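Local coordinates for protein glutamate racemase (Escherichia coli, PDB 2JFN) that belongs to the Asp/Glu/hydantoin racemase family and holds glutamic acid in one pocket and uridine-5'-diphosphate-N-acetylmuramoyl-L-alanine in another, at residues A[29-34]-A[207-212]; A[34-39]-A[87-92]; A[51-56]-A[268-273]; A[110-115]-A[236-241]. All coordinates share one frame; numbering follows the deposited sequence.

Contact 1 of 4, residues A[29-34]-A[207-212]; sequences SGVGGL and FPLLQE. With GLU (glutamic acid), chain B.
Val31 and Leu209 meet beside the glutamic acid pocket, where the loop leading into helix 33-43 faces the short 3-10 segment that starts two residues after the pocket residue His206. All the touching from the 207-212 side is done by one methyl, Leu209 CD1. It lies 3.6 Å from Val31 O and 3.8 Å from Val31 CG2, the two side chains meeting at a slant. Val31 turns CG2 between its backbone N and carbonyl carbon, and this is the branch that meets the leucine. The carbonyl oxygen touched by the methyl, Val31 O, also accepts from Leu34 N at 2.9 Å. Next along the loop, Gly32 CA is 4.0 Å from Leu209 CD1 and, having no side chain, can lie 4.2 Å from the amino N of the ligand. The far end of the ligand is held by Ser29, whose OG donates to OE2 at 2.6 Å. Asp28 OD1 accepts from Gly30 N and Gly33 N and so fixes the loop's course. Helix 163-174 backs both segments: Glu170 OE1 takes the N-H of Val31, Lys172 NZ bonds Leu209 O, and Leu173 packs on Val31, while Leu209 also rests against Ser35 of helix 33-43.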
# COMPACT_ATOMS: atom_id res chain seq x y z
N SER A 29 -2.80 -5.92 3.08
CA SER A 29 -2.79 -6.82 4.22
C SER A 29 -3.45 -6.12 5.41
O SER A 29 -4.02 -6.77 6.29
CB SER A 29 -1.35 -7.19 4.57
OG SER A 29 -0.61 -6.01 4.85
N GLY A 30 -3.38 -4.79 5.44
CA GLY A 30 -3.97 -4.03 6.52
C GLY A 30 -4.54 -2.68 6.12
O GLY A 30 -5.30 -2.58 5.15
N VAL A 31 -4.16 -1.63 6.84
CA VAL A 31 -4.66 -0.29 6.56
C VAL A 31 -3.86 0.50 5.51
O VAL A 31 -4.34 1.50 5.00
CB VAL A 31 -4.75 0.58 7.86
CG1 VAL A 31 -5.72 -0.07 8.85
CG2 VAL A 31 -3.38 0.74 8.49
N GLY A 32 -2.65 0.04 5.20
CA GLY A 32 -1.83 0.76 4.23
C GLY A 32 -2.52 1.03 2.91
O GLY A 32 -2.30 2.07 2.28
N GLY A 33 -3.36 0.09 2.48
CA GLY A 33 -4.07 0.24 1.23
C GLY A 33 -4.87 1.52 1.17
O GLY A 33 -5.08 2.08 0.10
N LEU A 34 -5.31 2.01 2.33
CA LEU A 34 -6.09 3.23 2.40
C LEU A 34 -5.34 4.47 1.90
O LEU A 34 -5.96 5.41 1.42
CB LEU A 34 -6.58 3.47 3.83
CG LEU A 34 -7.60 2.45 4.34
CD1 LEU A 34 -7.86 2.70 5.82
CD2 LEU A 34 -8.88 2.55 3.53
N PHE A 207 3.24 3.48 5.28
CA PHE A 207 3.99 4.67 5.65
C PHE A 207 3.42 6.05 5.32
O PHE A 207 3.53 6.95 6.14
CB PHE A 207 5.45 4.53 5.16
CG PHE A 207 6.17 3.33 5.76
CD1 PHE A 207 7.43 2.96 5.30
CD2 PHE A 207 5.57 2.56 6.77
CE1 PHE A 207 8.09 1.85 5.83
CE2 PHE A 207 6.22 1.45 7.30
CZ PHE A 207 7.48 1.09 6.83
N PRO A 208 2.81 6.23 4.13
CA PRO A 208 2.26 7.56 3.85
C PRO A 208 1.27 7.99 4.93
O PRO A 208 1.05 9.18 5.16
CB PRO A 208 1.59 7.37 2.49
CG PRO A 208 2.49 6.38 1.82
CD PRO A 208 2.73 5.36 2.94
N LEU A 209 0.66 7.01 5.60
CA LEU A 209 -0.30 7.28 6.66
C LEU A 209 0.37 7.96 7.85
O LEU A 209 -0.29 8.57 8.69
CB LEU A 209 -0.94 5.96 7.14
CG LEU A 209 -1.77 5.19 6.12
CD1 LEU A 209 -2.21 3.87 6.72
CD2 LEU A 209 -2.98 6.03 5.72
N LEU A 210 1.70 7.86 7.91
CA LEU A 210 2.49 8.46 8.99
C LEU A 210 3.24 9.70 8.51
O LEU A 210 4.15 10.19 9.19
CB LEU A 210 3.50 7.45 9.52
CG LEU A 210 2.95 6.19 10.20
CD1 LEU A 210 4.07 5.20 10.40
CD2 LEU A 210 2.30 6.56 11.52
N GLN A 211 2.86 10.22 7.35
CA GLN A 211 3.55 11.39 6.81
C GLN A 211 3.78 12.50 7.83
O GLN A 211 4.91 12.96 8.00
CB GLN A 211 2.81 11.95 5.60
CG GLN A 211 3.51 13.19 5.03
CD GLN A 211 2.99 13.61 3.67
OE1 GLN A 211 3.14 12.89 2.69
NE2 GLN A 211 2.39 14.80 3.61
N GLU A 212 2.73 12.93 8.52
CA GLU A 212 2.87 14.01 9.50
C GLU A 212 3.93 13.68 10.55
O GLU A 212 4.84 14.47 10.80
CB GLU A 212 1.53 14.31 10.17
CG GLU A 212 1.54 15.60 11.00
CD GLU A 212 0.19 16.30 11.02
OE1 GLU A 212 -0.28 16.74 9.94
OE2 GLU A 212 -0.41 16.42 12.11
N GLU B . 0.92 -2.29 3.27
CA GLU B . 2.18 -2.99 3.53
C GLU B . 2.94 -3.11 2.22
O GLU B . 2.89 -2.16 1.36
CB GLU B . 1.90 -4.38 4.12
CG GLU B . 2.83 -4.64 5.33
CD GLU B . 2.78 -6.11 5.74
OE1 GLU B . 3.78 -6.65 6.20
OE2 GLU B . 1.74 -6.76 5.62
OXT GLU B . 3.62 -4.16 1.97

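Contact 2 of 4, residues A[34-39]-A[87-92]; sequences LSVYDE and LAVVAC. With GLU (glutamic acid), chain B.
Val36 meets Ala91 and Val89 where helix 33-43, the helix of a beta-alpha-beta crossover between parallel strands 21-28 and 48-53, covers the end of strand 87-90 and the residue after it; strand 87-90 pairs with 21-28 on the side away from 48-53. The contact across the segments is wholly apolar. The methyl of Ala91 meets the fork of Val36, with CB 3.6 Å from Val36 CG2 and 4.0 Å from Val36 CG1. The fork is set by CG1 standing anti to the backbone N (chi1 180°), which sends that branch on to Val89, where CG1 to CG1 is a looser 4.3 Å. Ile231 of helix 228-241 touches both Val36 and Val89 in the same buried patch.

Polar interactions lie within the segments or lead out of them. At the end of the strand the chain bends through two inverse gamma turns centred on Val90 and Ala91; their bonds, Ala91 N to Val89 O at 3.1 Å and Cys92 N to Val90 O at 2.8 Å, are both weak. Ala91 O pairs with Thr205 OG1, itself bonded to the glutamic acid, and Thr205 O is met by Ser35 OG from the helix. The bends deliver Cys92 to the ligand: its CA comes within 3.5 Å of the glutamic acid O, and SG, anti to the backbone N at chi1 172°, stands 3.7 Å from OXT.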
# COMPACT_ATOMS: atom_id res chain seq x y z
N LEU A 34 -5.31 2.01 2.33
CA LEU A 34 -6.09 3.23 2.40
C LEU A 34 -5.34 4.47 1.90
O LEU A 34 -5.96 5.41 1.42
CB LEU A 34 -6.58 3.47 3.83
CG LEU A 34 -7.60 2.45 4.34
CD1 LEU A 34 -7.86 2.70 5.82
CD2 LEU A 34 -8.88 2.55 3.53
N SER A 35 -4.01 4.48 2.01
CA SER A 35 -3.26 5.64 1.54
C SER A 35 -3.33 5.70 0.00
O SER A 35 -3.42 6.78 -0.58
CB SER A 35 -1.80 5.60 1.99
OG SER A 35 -1.07 4.55 1.38
N VAL A 36 -3.31 4.53 -0.63
CA VAL A 36 -3.38 4.45 -2.09
C VAL A 36 -4.80 4.75 -2.54
O VAL A 36 -5.02 5.48 -3.51
CB VAL A 36 -2.97 3.05 -2.59
CG1 VAL A 36 -3.05 2.99 -4.12
CG2 VAL A 36 -1.56 2.73 -2.13
N TYR A 37 -5.76 4.18 -1.82
CA TYR A 37 -7.16 4.42 -2.14
C TYR A 37 -7.48 5.91 -2.05
O TYR A 37 -8.18 6.46 -2.90
CB TYR A 37 -8.06 3.62 -1.19
CG TYR A 37 -9.44 4.21 -1.01
CD1 TYR A 37 -9.72 5.04 0.07
CD2 TYR A 37 -10.45 3.98 -1.95
CE1 TYR A 37 -10.98 5.63 0.23
CE2 TYR A 37 -11.71 4.57 -1.81
CZ TYR A 37 -11.96 5.38 -0.72
OH TYR A 37 -13.20 5.95 -0.56
N ASP A 38 -6.97 6.57 -1.02
CA ASP A 38 -7.22 7.99 -0.81
C ASP A 38 -6.83 8.81 -2.05
O ASP A 38 -7.56 9.71 -2.45
CB ASP A 38 -6.45 8.46 0.43
CG ASP A 38 -7.03 9.71 1.04
OD1 ASP A 38 -8.23 10.00 0.82
OD2 ASP A 38 -6.29 10.41 1.77
N GLU A 39 -5.69 8.48 -2.65
CA GLU A 39 -5.22 9.17 -3.86
C GLU A 39 -6.12 8.83 -5.05
O GLU A 39 -6.47 9.69 -5.85
CB GLU A 39 -3.78 8.75 -4.18
CG GLU A 39 -2.73 9.22 -3.19
CD GLU A 39 -2.31 10.67 -3.41
OE1 GLU A 39 -1.40 11.13 -2.70
OE2 GLU A 39 -2.89 11.33 -4.30
N LEU A 87 -11.46 -3.34 -12.12
CA LEU A 87 -10.03 -3.26 -11.90
C LEU A 87 -9.70 -3.51 -10.43
O LEU A 87 -10.51 -3.21 -9.55
CB LEU A 87 -9.54 -1.86 -12.31
CG LEU A 87 -8.11 -1.38 -12.03
CD1 LEU A 87 -7.79 -0.24 -12.99
CD2 LEU A 87 -7.97 -0.93 -10.58
N ALA A 88 -8.51 -4.05 -10.18
CA ALA A 88 -8.06 -4.32 -8.83
C ALA A 88 -6.65 -3.75 -8.61
O ALA A 88 -5.79 -3.84 -9.48
CB ALA A 88 -8.05 -5.81 -8.56
N VAL A 89 -6.44 -3.18 -7.43
CA VAL A 89 -5.15 -2.62 -7.07
C VAL A 89 -4.57 -3.36 -5.88
O VAL A 89 -5.20 -3.46 -4.83
CB VAL A 89 -5.27 -1.13 -6.67
CG1 VAL A 89 -3.89 -0.56 -6.37
CG2 VAL A 89 -5.98 -0.34 -7.76
N VAL A 90 -3.37 -3.90 -6.06
CA VAL A 90 -2.69 -4.60 -4.98
C VAL A 90 -1.87 -3.49 -4.33
O VAL A 90 -0.69 -3.32 -4.63
CB VAL A 90 -1.77 -5.70 -5.52
CG1 VAL A 90 -1.09 -6.44 -4.37
CG2 VAL A 90 -2.58 -6.69 -6.36
N ALA A 91 -2.52 -2.70 -3.47
CA ALA A 91 -1.88 -1.57 -2.79
C ALA A 91 -1.11 -2.09 -1.59
O ALA A 91 -1.34 -1.67 -0.46
CB ALA A 91 -2.93 -0.57 -2.35
N CYS A 92 -0.17 -2.99 -1.88
CA CYS A 92 0.63 -3.65 -0.87
C CYS A 92 1.96 -4.07 -1.51
O CYS A 92 1.98 -4.91 -2.40
CB CYS A 92 -0.14 -4.89 -0.40
SG CYS A 92 0.70 -6.03 0.68
N GLU B . 0.92 -2.29 3.27
CA GLU B . 2.18 -2.99 3.53
C GLU B . 2.94 -3.11 2.22
O GLU B . 2.89 -2.16 1.36
CB GLU B . 1.90 -4.38 4.12
CG GLU B . 2.83 -4.64 5.33
CD GLU B . 2.78 -6.11 5.74
OE1 GLU B . 3.78 -6.65 6.20
OE2 GLU B . 1.74 -6.76 5.62
OXT GLU B . 3.62 -4.16 1.97

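Contact 3 of 4, residues A[51-56]-A[268-273]; sequences YAFDNV and PVLQRY
Leu270 reaches from helix 267-272 to two aromatic rings of strand 48-53, putting one methyl on each. Its CD2 is 4.3 Å from Tyr51 CD1, and its CD1 is 4.3 Å from Phe53 CE2. Both methyls approach their rings obliquely, and at these distances the fit is easy rather than tight. Tyr51 and Phe53 sit two apart on the strand and so start from the same side of it, but their first torsions differ: Tyr51 has CG anti to the backbone N (chi1 -173°), whereas Phe53 has CG between the backbone N and the carbonyl carbon (chi1 60°). The two torsions swing the rings toward each other along the strand, Tyr51 CD1 coming 3.9 Å from Phe53 CD2, and the leucine fork covers the pair.

One step out, the Tyr51 ring is fixed at its far end by a hydrogen bond from its hydroxyl to Gly30 O, and it also packs on Leu34 of helix 33-43. Leu270 touches Ala254, and Phe53 touches Cys256, both on strand 253-256, whose backbone bonds to that of Tyr51 and Phe53. On the helix side, Tyr273 N donates to Val269 O at 2.9 Å, and the Tyr273 ring has Val269 CG1 at its edge, in plane.

Just past the strand the chain turns at Asp54, the centre of an inverse gamma turn. The whole is helix-on-sheet packing in an alpha/beta fold, with helix 267-272 lying in the connection between parallel strands 253-256 and 277-280.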
# COMPACT_ATOMS: atom_id res chain seq x y z
N TYR A 51 -12.91 -2.06 -0.49
CA TYR A 51 -11.62 -2.12 0.19
C TYR A 51 -11.59 -3.46 0.90
O TYR A 51 -12.51 -3.80 1.65
CB TYR A 51 -11.47 -0.99 1.21
CG TYR A 51 -10.06 -0.93 1.80
CD1 TYR A 51 -9.78 -1.47 3.05
CD2 TYR A 51 -9.01 -0.40 1.05
CE1 TYR A 51 -8.46 -1.48 3.55
CE2 TYR A 51 -7.70 -0.40 1.54
CZ TYR A 51 -7.43 -0.95 2.78
OH TYR A 51 -6.12 -0.98 3.23
N ALA A 52 -10.53 -4.22 0.68
CA ALA A 52 -10.40 -5.52 1.33
C ALA A 52 -9.05 -5.62 2.01
O ALA A 52 -8.01 -5.31 1.42
CB ALA A 52 -10.55 -6.64 0.31
N PHE A 53 -9.06 -6.03 3.27
CA PHE A 53 -7.81 -6.19 4.00
C PHE A 53 -7.75 -7.56 4.68
O PHE A 53 -8.74 -8.04 5.25
CB PHE A 53 -7.61 -5.03 5.00
CG PHE A 53 -8.69 -4.90 6.05
CD1 PHE A 53 -8.45 -5.29 7.36
CD2 PHE A 53 -9.93 -4.35 5.73
CE1 PHE A 53 -9.43 -5.13 8.35
CE2 PHE A 53 -10.92 -4.18 6.70
CZ PHE A 53 -10.66 -4.58 8.02
N ASP A 54 -6.59 -8.19 4.60
CA ASP A 54 -6.38 -9.52 5.17
C ASP A 54 -5.94 -9.47 6.63
O ASP A 54 -4.78 -9.72 6.95
CB ASP A 54 -5.34 -10.27 4.34
CG ASP A 54 -5.30 -11.76 4.68
OD1 ASP A 54 -6.03 -12.19 5.60
OD2 ASP A 54 -4.53 -12.49 4.02
N ASN A 55 -6.88 -9.17 7.53
CA ASN A 55 -6.55 -9.09 8.94
C ASN A 55 -6.21 -10.46 9.51
O ASN A 55 -5.64 -10.56 10.59
CB ASN A 55 -7.69 -8.44 9.73
CG ASN A 55 -8.99 -9.23 9.66
OD1 ASN A 55 -9.47 -9.57 8.58
ND2 ASN A 55 -9.57 -9.51 10.83
N VAL A 56 -6.54 -11.52 8.77
CA VAL A 56 -6.26 -12.89 9.21
C VAL A 56 -4.79 -13.29 9.03
O VAL A 56 -4.22 -13.97 9.89
CB VAL A 56 -7.15 -13.91 8.43
CG1 VAL A 56 -6.64 -15.34 8.63
CG2 VAL A 56 -8.59 -13.81 8.92
N PRO A 268 -14.86 3.24 12.38
CA PRO A 268 -14.93 4.70 12.29
C PRO A 268 -13.99 5.31 11.24
O PRO A 268 -14.39 6.22 10.52
CB PRO A 268 -14.61 5.15 13.72
CG PRO A 268 -13.76 4.04 14.26
CD PRO A 268 -14.45 2.81 13.73
N VAL A 269 -12.77 4.81 11.15
CA VAL A 269 -11.81 5.32 10.16
C VAL A 269 -12.27 4.92 8.76
O VAL A 269 -12.27 5.74 7.85
CB VAL A 269 -10.39 4.78 10.44
CG1 VAL A 269 -9.42 5.24 9.35
CG2 VAL A 269 -9.91 5.32 11.78
N LEU A 270 -12.69 3.67 8.60
CA LEU A 270 -13.17 3.22 7.31
C LEU A 270 -14.34 4.11 6.85
O LEU A 270 -14.44 4.47 5.68
CB LEU A 270 -13.62 1.75 7.38
CG LEU A 270 -12.51 0.70 7.52
CD1 LEU A 270 -13.11 -0.67 7.77
CD2 LEU A 270 -11.66 0.68 6.24
N GLN A 271 -15.21 4.47 7.79
CA GLN A 271 -16.35 5.32 7.47
C GLN A 271 -15.90 6.72 7.06
O GLN A 271 -16.44 7.30 6.12
CB GLN A 271 -17.33 5.36 8.66
CG GLN A 271 -18.15 4.08 8.77
CD GLN A 271 -19.04 4.03 10.01
OE1 GLN A 271 -20.01 3.27 10.05
NE2 GLN A 271 -18.71 4.81 11.02
N ARG A 272 -14.89 7.26 7.76
CA ARG A 272 -14.35 8.57 7.41
C ARG A 272 -13.75 8.52 6.00
O ARG A 272 -13.74 9.53 5.28
CB ARG A 272 -13.27 9.01 8.41
CG ARG A 272 -13.81 9.64 9.69
CD ARG A 272 -12.76 10.50 10.39
NE ARG A 272 -11.71 9.70 11.02
CZ ARG A 272 -11.89 8.95 12.10
NH1 ARG A 272 -13.08 8.89 12.68
NH2 ARG A 272 -10.87 8.25 12.60
N TYR A 273 -13.25 7.35 5.60
CA TYR A 273 -12.67 7.17 4.27
C TYR A 273 -13.71 6.98 3.17
O TYR A 273 -13.38 7.01 1.99
CB TYR A 273 -11.70 5.98 4.25
CG TYR A 273 -10.26 6.35 4.56
CD1 TYR A 273 -9.74 6.21 5.84
CD2 TYR A 273 -9.42 6.84 3.56
CE1 TYR A 273 -8.42 6.56 6.13
CE2 TYR A 273 -8.10 7.19 3.83
CZ TYR A 273 -7.61 7.05 5.11
OH TYR A 273 -6.31 7.40 5.39

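Contact 4 of 4, residues A[110-115]-A[236-241]; sequences PVVGVV and AWLLEH. With UMA (uridine-5'-diphosphate-N-acetylmuramoyl-L-alanine), chain C.
Pro110, Val112 and Leu238 form an apolar helix-to-sheet contact at the edge of the mixed sheet, where helix 228-241 leans on edge strand 111-112 and on Pro110 just before it. Leu238 enters with its isobutyl group. Its CD1 lies 4.0 Å from Pro110 CB, the two side chains running past each other in opposite directions, and only 3.3 Å from Val112 CG2. That last separation is shorter than normal carbon contact, so this spot is either squeezed or slightly misplaced in the model. Val111, between the two, turns away from the helix, as expected of a strand.

Val112 works on two fronts. With CG1 anti to the backbone N (chi1 176°), its CG2 is given to Leu238 while CG1 comes 3.6 Å from O4 of the bound uridine-5'-diphosphate-N-acetylmuramoyl-L-alanine. Beyond it the main chain takes over. Ligand N3 donates to Gly113 O at 2.9 Å (149° at the hydrogen), and Val115 N donates to ligand O2 at 2.9 Å (156°). Ribose O2' gives a further bond, 2.8 Å, to Val115 O. Val115 CG2 also touches that hydroxyl oxygen.

The strand is held in place by backbone bonds to Ala88 and Val90 of strand 87-90, and Leu238 rests on Leu87 as well. Ser96 OG bonds Val114 N. Across the two segments nothing but hydrocarbon meets, on the helix side; toward the ligand the chemistry is polar, the peptide groups of Gly113 and Val115, just past the strand, giving an acceptor to N3 and a donor to O2.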
# COMPACT_ATOMS: atom_id res chain seq x y z
N PRO A 110 -7.91 -5.54 -15.53
CA PRO A 110 -6.56 -5.07 -15.24
C PRO A 110 -6.22 -5.09 -13.75
O PRO A 110 -7.07 -4.85 -12.90
CB PRO A 110 -6.54 -3.67 -15.85
CG PRO A 110 -7.96 -3.23 -15.71
CD PRO A 110 -8.74 -4.46 -16.09
N VAL A 111 -4.96 -5.40 -13.45
CA VAL A 111 -4.50 -5.44 -12.08
C VAL A 111 -3.34 -4.46 -11.94
O VAL A 111 -2.40 -4.49 -12.73
CB VAL A 111 -4.01 -6.85 -11.69
CG1 VAL A 111 -3.54 -6.86 -10.23
CG2 VAL A 111 -5.13 -7.88 -11.90
N VAL A 112 -3.43 -3.59 -10.94
CA VAL A 112 -2.38 -2.60 -10.71
C VAL A 112 -1.52 -3.05 -9.54
O VAL A 112 -2.04 -3.52 -8.52
CB VAL A 112 -2.98 -1.21 -10.41
CG1 VAL A 112 -1.88 -0.21 -10.07
CG2 VAL A 112 -3.76 -0.73 -11.60
N GLY A 113 -0.21 -2.92 -9.70
CA GLY A 113 0.70 -3.31 -8.64
C GLY A 113 1.43 -2.09 -8.11
O GLY A 113 1.25 -0.98 -8.62
N VAL A 114 2.24 -2.30 -7.08
CA VAL A 114 3.00 -1.21 -6.48
C VAL A 114 4.45 -1.59 -6.20
O VAL A 114 4.74 -2.67 -5.68
CB VAL A 114 2.40 -0.77 -5.14
CG1 VAL A 114 0.96 -0.33 -5.32
CG2 VAL A 114 2.51 -1.91 -4.14
N VAL A 115 5.35 -0.70 -6.57
CA VAL A 115 6.77 -0.90 -6.32
C VAL A 115 7.26 0.42 -5.74
O VAL A 115 6.72 1.48 -6.06
CB VAL A 115 7.55 -1.22 -7.62
CG1 VAL A 115 7.16 -2.60 -8.14
CG2 VAL A 115 7.27 -0.17 -8.67
N ALA A 236 -6.80 5.43 -13.53
CA ALA A 236 -7.65 6.19 -14.44
C ALA A 236 -7.36 5.80 -15.89
O ALA A 236 -8.27 5.72 -16.71
CB ALA A 236 -7.42 7.69 -14.25
N TRP A 237 -6.09 5.54 -16.21
CA TRP A 237 -5.73 5.16 -17.57
C TRP A 237 -6.30 3.78 -17.92
O TRP A 237 -6.79 3.56 -19.03
CB TRP A 237 -4.21 5.13 -17.75
CG TRP A 237 -3.78 4.97 -19.18
CD1 TRP A 237 -3.70 5.96 -20.13
CD2 TRP A 237 -3.41 3.75 -19.84
NE1 TRP A 237 -3.30 5.43 -21.34
CE2 TRP A 237 -3.12 4.08 -21.19
CE3 TRP A 237 -3.30 2.42 -19.43
CZ2 TRP A 237 -2.72 3.11 -22.12
CZ3 TRP A 237 -2.91 1.46 -20.36
CH2 TRP A 237 -2.62 1.81 -21.69
N LEU A 238 -6.21 2.85 -16.98
CA LEU A 238 -6.71 1.49 -17.20
C LEU A 238 -8.22 1.45 -17.29
O LEU A 238 -8.79 0.66 -18.05
CB LEU A 238 -6.22 0.56 -16.09
CG LEU A 238 -4.71 0.31 -16.09
CD1 LEU A 238 -4.31 -0.47 -14.86
CD2 LEU A 238 -4.32 -0.45 -17.35
N LEU A 239 -8.89 2.29 -16.51
CA LEU A 239 -10.35 2.31 -16.55
C LEU A 239 -10.79 2.85 -17.90
O LEU A 239 -11.93 2.64 -18.32
CB LEU A 239 -10.90 3.19 -15.42
CG LEU A 239 -10.74 2.62 -14.01
CD1 LEU A 239 -11.21 3.64 -12.98
CD2 LEU A 239 -11.54 1.33 -13.88
N GLU A 240 -9.88 3.52 -18.59
CA GLU A 240 -10.18 4.10 -19.89
C GLU A 240 -9.80 3.22 -21.07
O GLU A 240 -10.51 3.17 -22.06
CB GLU A 240 -9.47 5.45 -20.05
CG GLU A 240 -10.00 6.55 -19.14
CD GLU A 240 -11.50 6.76 -19.31
OE1 GLU A 240 -11.95 6.95 -20.46
OE2 GLU A 240 -12.22 6.74 -18.28
N HIS A 241 -8.68 2.51 -20.95
CA HIS A 241 -8.21 1.68 -22.05
C HIS A 241 -8.20 0.16 -21.87
O HIS A 241 -7.85 -0.55 -22.81
CB HIS A 241 -6.80 2.15 -22.44
CG HIS A 241 -6.71 3.61 -22.77
ND1 HIS A 241 -5.51 4.23 -23.05
CD2 HIS A 241 -7.66 4.56 -22.87
CE1 HIS A 241 -5.73 5.51 -23.29
NE2 HIS A 241 -7.03 5.74 -23.18
N1 UMA C . 3.90 3.15 -9.68
C2 UMA C . 3.54 1.77 -9.26
N3 UMA C . 2.57 1.15 -10.03
C4 UMA C . 1.92 1.71 -11.14
C5 UMA C . 2.34 3.12 -11.52
C6 UMA C . 3.28 3.75 -10.79
O2 UMA C . 4.04 1.21 -8.30
O4 UMA C . 1.08 1.05 -11.74
C1B UMA C . 4.95 3.84 -8.85
C2B UMA C . 6.34 3.44 -9.30
O2' UMA C . 7.29 3.23 -8.18
C3B UMA C . 6.84 4.47 -10.25
C4B UMA C . 6.18 5.69 -9.63
O4B UMA C . 4.97 5.24 -9.02
O3B UMA C . 8.29 4.39 -10.12
C5B UMA C . 5.82 6.75 -10.58
O5B UMA C . 5.17 6.21 -11.67
PA UMA C . 4.81 7.04 -12.98
O1A UMA C . 3.76 6.25 -13.64
O2A UMA C . 4.45 8.37 -12.61
O3A UMA C . 6.18 6.96 -13.84
PB UMA C . 7.53 6.11 -13.68
O1B UMA C . 8.24 6.44 -12.46
O2B UMA C . 8.25 6.21 -14.95
O1' UMA C . 6.90 4.60 -13.65
C1' UMA C . 6.97 3.62 -14.69
C2' UMA C . 5.70 2.83 -14.81
N2' UMA C . 4.55 3.70 -15.15
C7' UMA C . 3.92 3.62 -16.34
O7' UMA C . 4.16 2.72 -17.14
C8' UMA C . 2.88 4.66 -16.68
C3' UMA C . 5.47 2.09 -13.48
O3' UMA C . 4.28 1.23 -13.57
C4' UMA C . 6.70 1.22 -13.11
O4' UMA C . 6.50 0.56 -11.88
C5' UMA C . 7.96 2.09 -13.06
O5' UMA C . 8.11 2.78 -14.35
C6' UMA C . 9.23 1.30 -12.84
O6' UMA C . 9.36 0.28 -13.82
C18 UMA C . 3.95 0.25 -14.59
C19 UMA C . 4.31 -1.15 -14.22
O18 UMA C . 4.60 -1.97 -15.07
C20 UMA C . 2.49 0.49 -15.02
N4 UMA C . 4.28 -1.42 -12.90
C21 UMA C . 4.44 -2.75 -12.29
C22 UMA C . 3.54 -3.86 -12.90
O19 UMA C . 2.43 -3.52 -13.36
O20 UMA C . 3.96 -5.05 -12.91
C23 UMA C . 4.19 -2.65 -10.79

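In the fold
Contacts 1 and 2 share helix 33-43 and both touch the glutamic acid; contact 3 adjoins them through strand 48-53, the three centres 10 to 12 Å apart. Contact 4 is 11 Å from contact 2 but 20 Å or more from contacts 1 and 3. Contacts 2, 3 and 4 reach the mixed sheet, whose order in part runs 111-112, 87-90, 21-28, 48-53, 253-256, 277-280. Contact 1 instead joins the loop after strand 21-28 to the chain following strand 199-202 of the four-stranded sheet. Contact 2 is nested within contact 1, contact 4 within contact 3. Because strands 87-90 and 111-112 are neighbours, the chain beyond one reaches the glutamic acid and beyond the other the second ligand.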